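Local structure of protein GH61E (Thielavia terrestris, 3EII) at residues A[64-69]-A[111-116]. The protein oxidatively cleaves glycosidic bonds in crystalline and amorphous polysaccharides as a copper-dependent lytic polysaccharide monooxygenase of family AA9. Numbering follows the deposited sequence.
Sequences PDVYHP and WPSTGK. With ZN (zinc ion), chain E.
Val-66 pairs with the turn of 111-116 through both of its backbone polar atoms. Its N donates to Lys-116 O at 3.1 Å, and its O accepts from Gly-115 N at 2.7 Å. Both bonds land on the type II beta turn from Ser-113 to Lys-116, which Lys-116 N closes by bonding to Ser-113 O. The carboxylate of Asp-65 lies against the backbone of the turn, with OD2 3.1 Å from Gly-115 CA. CG1 of Val-66 is anti to the backbone N (chi1 -178°), and this branch meets Ser-113 OG at 3.5 Å. Pro-69 lies over one face of the Trp-111 indole, near its rim. Its CB is 3.7 Å from both CD1 and NE1 of Trp-111.

Water 2 bridges the two segments. It donates to His-68 O and to Ser-113 OG, and it also bonds Thr-114 OG1. The backbone of His-68 is thus tied to the turn, while its imidazole NE2 binds the zinc ion at 2.0 Å. Two waters and two further atoms, one of them His-1 N, complete the zinc site. His-1 and His-68 form the histidine brace of AA9 enzymes, which holds copper in the active enzyme. Tyr-67 CE1 lies over one face of the His-68 ring, toward its rim. That ring also stacks with His-142, a likely dioxygen-binding residue.

Phe-119 of strand 118-122 touches both Val-66 and Ser-113. The contact joins the loop between strands 57-63 and 72-78 to the loop leading into strand 118-122, which pairs antiparallel with 57-63.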
ATOM      1  N   PRO A  64       1.868  -8.672 -13.406  1.00 18.87           N
ATOM      2  CA  PRO A  64       3.018  -8.399 -14.284  1.00 19.41           C
ATOM      3  C   PRO A  64       3.671  -7.010 -14.180  1.00 21.45           C
ATOM      4  O   PRO A  64       4.905  -6.869 -14.223  1.00 20.49           O
ATOM      5  CB  PRO A  64       2.448  -8.665 -15.692  1.00 16.77           C
ATOM      6  CG  PRO A  64       1.050  -8.162 -15.550  1.00 15.42           C
ATOM      7  CD  PRO A  64       0.620  -8.724 -14.200  1.00 17.32           C
ATOM      8  N   ASP A  65       2.850  -5.987 -14.179  1.00 22.63           N
ATOM      9  CA  ASP A  65       3.318  -4.621 -14.073  1.00 23.68           C
ATOM     10  C   ASP A  65       2.049  -3.780 -13.948  1.00 22.62           C
ATOM     11  O   ASP A  65       0.977  -4.164 -14.427  1.00 21.58           O
ATOM     12  CB  ASP A  65       4.061  -4.217 -15.320  1.00 24.35           C
ATOM     13  CG  ASP A  65       3.139  -3.901 -16.429  1.00 25.50           C
ATOM     14  OD1 ASP A  65       2.239  -4.719 -16.681  1.00 26.42           O
ATOM     15  OD2 ASP A  65       3.308  -2.837 -17.057  1.00 30.03           O
ATOM     16  N   VAL A  66       2.162  -2.675 -13.224  1.00 21.50           N
ATOM     17  CA  VAL A  66       1.028  -1.769 -13.020  1.00 20.38           C
ATOM     18  C   VAL A  66       0.643  -1.158 -14.376  1.00 19.65           C
ATOM     19  O   VAL A  66       1.472  -0.524 -15.019  1.00 19.96           O
ATOM     20  CB  VAL A  66       1.417  -0.611 -12.048  1.00 20.02           C
ATOM     21  CG1 VAL A  66       0.223   0.313 -11.796  1.00 19.48           C
ATOM     22  CG2 VAL A  66       1.937  -1.179 -10.737  1.00 20.44           C
ATOM     23  N   TYR A  67      -0.595  -1.349 -14.820  1.00 18.40           N
ATOM     24  CA  TYR A  67      -1.005  -0.782 -16.095  1.00 18.28           C
ATOM     25  C   TYR A  67      -2.343  -0.018 -16.073  1.00 18.08           C
ATOM     26  O   TYR A  67      -2.763   0.539 -17.082  1.00 20.20           O
ATOM     27  CB  TYR A  67      -1.007  -1.868 -17.189  1.00 16.44           C
ATOM     28  CG  TYR A  67      -1.981  -3.007 -16.994  1.00 15.62           C
ATOM     29  CD1 TYR A  67      -3.333  -2.862 -17.335  1.00 16.04           C
ATOM     30  CD2 TYR A  67      -1.540  -4.252 -16.534  1.00 13.80           C
ATOM     31  CE1 TYR A  67      -4.225  -3.943 -17.232  1.00 16.13           C
ATOM     32  CE2 TYR A  67      -2.411  -5.332 -16.422  1.00 15.15           C
ATOM     33  CZ  TYR A  67      -3.751  -5.174 -16.771  1.00 17.23           C
ATOM     34  OH  TYR A  67      -4.627  -6.233 -16.645  1.00 19.48           O
ATOM     35  N   HIS A  68      -3.028   0.006 -14.939  1.00 17.36           N
ATOM     36  CA  HIS A  68      -4.268   0.781 -14.853  1.00 15.58           C
ATOM     37  C   HIS A  68      -3.847   2.160 -14.339  1.00 15.26           C
ATOM     38  O   HIS A  68      -2.970   2.272 -13.472  1.00 12.72           O
ATOM     39  CB  HIS A  68      -5.254   0.174 -13.850  1.00 15.19           C
ATOM     40  CG  HIS A  68      -5.868  -1.120 -14.292  1.00 15.84           C
ATOM     41  ND1 HIS A  68      -6.529  -1.256 -15.494  1.00 15.27           N
ATOM     42  CD2 HIS A  68      -5.950  -2.326 -13.676  1.00 14.05           C
ATOM     43  CE1 HIS A  68      -6.993  -2.489 -15.601  1.00 16.86           C
ATOM     44  NE2 HIS A  68      -6.656  -3.160 -14.512  1.00 15.64           N
ATOM     45  N   PRO A  69      -4.452   3.232 -14.874  1.00 14.30           N
ATOM     46  CA  PRO A  69      -4.068   4.566 -14.392  1.00 13.91           C
ATOM     47  C   PRO A  69      -4.494   4.749 -12.939  1.00 13.86           C
ATOM     48  O   PRO A  69      -5.584   4.347 -12.551  1.00 14.71           O
ATOM     49  CB  PRO A  69      -4.808   5.507 -15.340  1.00 14.22           C
ATOM     50  CG  PRO A  69      -6.087   4.709 -15.664  1.00 14.29           C
ATOM     51  CD  PRO A  69      -5.523   3.306 -15.883  1.00 14.58           C
ATOM     52  N   TRP A 111       0.646   8.807 -15.181  1.00 20.34           N
ATOM     53  CA  TRP A 111       1.015   8.308 -13.869  1.00 17.96           C
ATOM     54  C   TRP A 111       2.416   7.727 -13.879  1.00 18.31           C
ATOM     55  O   TRP A 111       2.837   7.073 -14.832  1.00 17.07           O
ATOM     56  CB  TRP A 111      -0.004   7.298 -13.415  1.00 16.18           C
ATOM     57  CG  TRP A 111      -1.358   7.904 -13.436  1.00 16.35           C
ATOM     58  CD1 TRP A 111      -2.194   8.016 -14.517  1.00 15.10           C
ATOM     59  CD2 TRP A 111      -2.042   8.513 -12.330  1.00 14.41           C
ATOM     60  NE1 TRP A 111      -3.355   8.652 -14.143  1.00 15.34           N
ATOM     61  CE2 TRP A 111      -3.290   8.968 -12.810  1.00 13.27           C
ATOM     62  CE3 TRP A 111      -1.724   8.711 -10.978  1.00 13.24           C
ATOM     63  CZ2 TRP A 111      -4.217   9.609 -11.991  1.00 11.58           C
ATOM     64  CZ3 TRP A 111      -2.658   9.353 -10.155  1.00 11.30           C
ATOM     65  CH2 TRP A 111      -3.883   9.791 -10.666  1.00 10.66           C
ATOM     66  N   PRO A 112       3.188   8.026 -12.833  1.00 18.62           N
ATOM     67  CA  PRO A 112       4.556   7.524 -12.752  1.00 18.62           C
ATOM     68  C   PRO A 112       4.694   6.059 -12.423  1.00 17.92           C
ATOM     69  O   PRO A 112       5.805   5.606 -12.170  1.00 19.43           O
ATOM     70  CB  PRO A 112       5.208   8.437 -11.701  1.00 19.91           C
ATOM     71  CG  PRO A 112       4.046   8.784 -10.760  1.00 19.85           C
ATOM     72  CD  PRO A 112       2.888   8.990 -11.749  1.00 18.23           C
ATOM     73  N   SER A 113       3.585   5.330 -12.366  1.00 18.25           N
ATOM     74  CA  SER A 113       3.648   3.902 -12.072  1.00 17.40           C
ATOM     75  C   SER A 113       3.468   3.082 -13.340  1.00 17.04           C
ATOM     76  O   SER A 113       4.010   1.961 -13.439  1.00 16.41           O
ATOM     77  CB  SER A 113       2.551   3.513 -11.069  1.00 16.20           C
ATOM     78  OG  SER A 113       1.294   3.600 -11.714  1.00 17.07           O
ATOM     79  N   THR A 114       2.748   3.651 -14.306  1.00 16.37           N
ATOM     80  CA  THR A 114       2.436   2.951 -15.553  1.00 17.59           C
ATOM     81  C   THR A 114       3.587   2.194 -16.220  1.00 16.51           C
ATOM     82  O   THR A 114       4.590   2.785 -16.603  1.00 15.52           O
ATOM     83  CB  THR A 114       1.812   3.911 -16.582  1.00 17.77           C
ATOM     84  OG1 THR A 114       0.745   4.641 -15.959  1.00 20.79           O
ATOM     85  CG2 THR A 114       1.258   3.122 -17.768  1.00 17.15           C
ATOM     86  N   GLY A 115       3.420   0.878 -16.360  1.00 16.38           N
ATOM     87  CA  GLY A 115       4.425   0.039 -16.988  1.00 15.24           C
ATOM     88  C   GLY A 115       5.582  -0.421 -16.107  1.00 17.58           C
ATOM     89  O   GLY A 115       6.496  -1.107 -16.586  1.00 16.95           O
ATOM     90  N   LYS A 116       5.582  -0.036 -14.830  1.00 16.57           N
ATOM     91  CA  LYS A 116       6.655  -0.433 -13.925  1.00 16.18           C
ATOM     92  C   LYS A 116       6.299  -1.667 -13.111  1.00 16.84           C
ATOM     93  O   LYS A 116       5.129  -1.904 -12.775  1.00 17.92           O
ATOM     94  CB  LYS A 116       7.009   0.709 -12.958  1.00 16.46           C
ATOM     95  CG  LYS A 116       8.167   1.628 -13.414  1.00 16.71           C
ATOM     96  CD  LYS A 116       8.229   2.937 -12.613  1.00 15.11           C
ATOM     97  CE  LYS A 116       8.670   2.745 -11.165  1.00 15.75           C
ATOM     98  NZ  LYS A 116      10.129   2.352 -11.043  1.00 16.16           N
TER
HETATM   99 ZN    ZN E 301      -7.243  -5.069 -14.199  1.00 18.40          ZN
HETATM  100  O   HOH W   1      -7.540  -5.701 -16.488  1.00 20.08           O
HETATM  101  O   HOH W   2      -0.326   3.347 -13.749  1.00 10.05           O
HETATM  102  O   HOH W   3      -9.320  -4.753 -14.329  1.00 25.33           O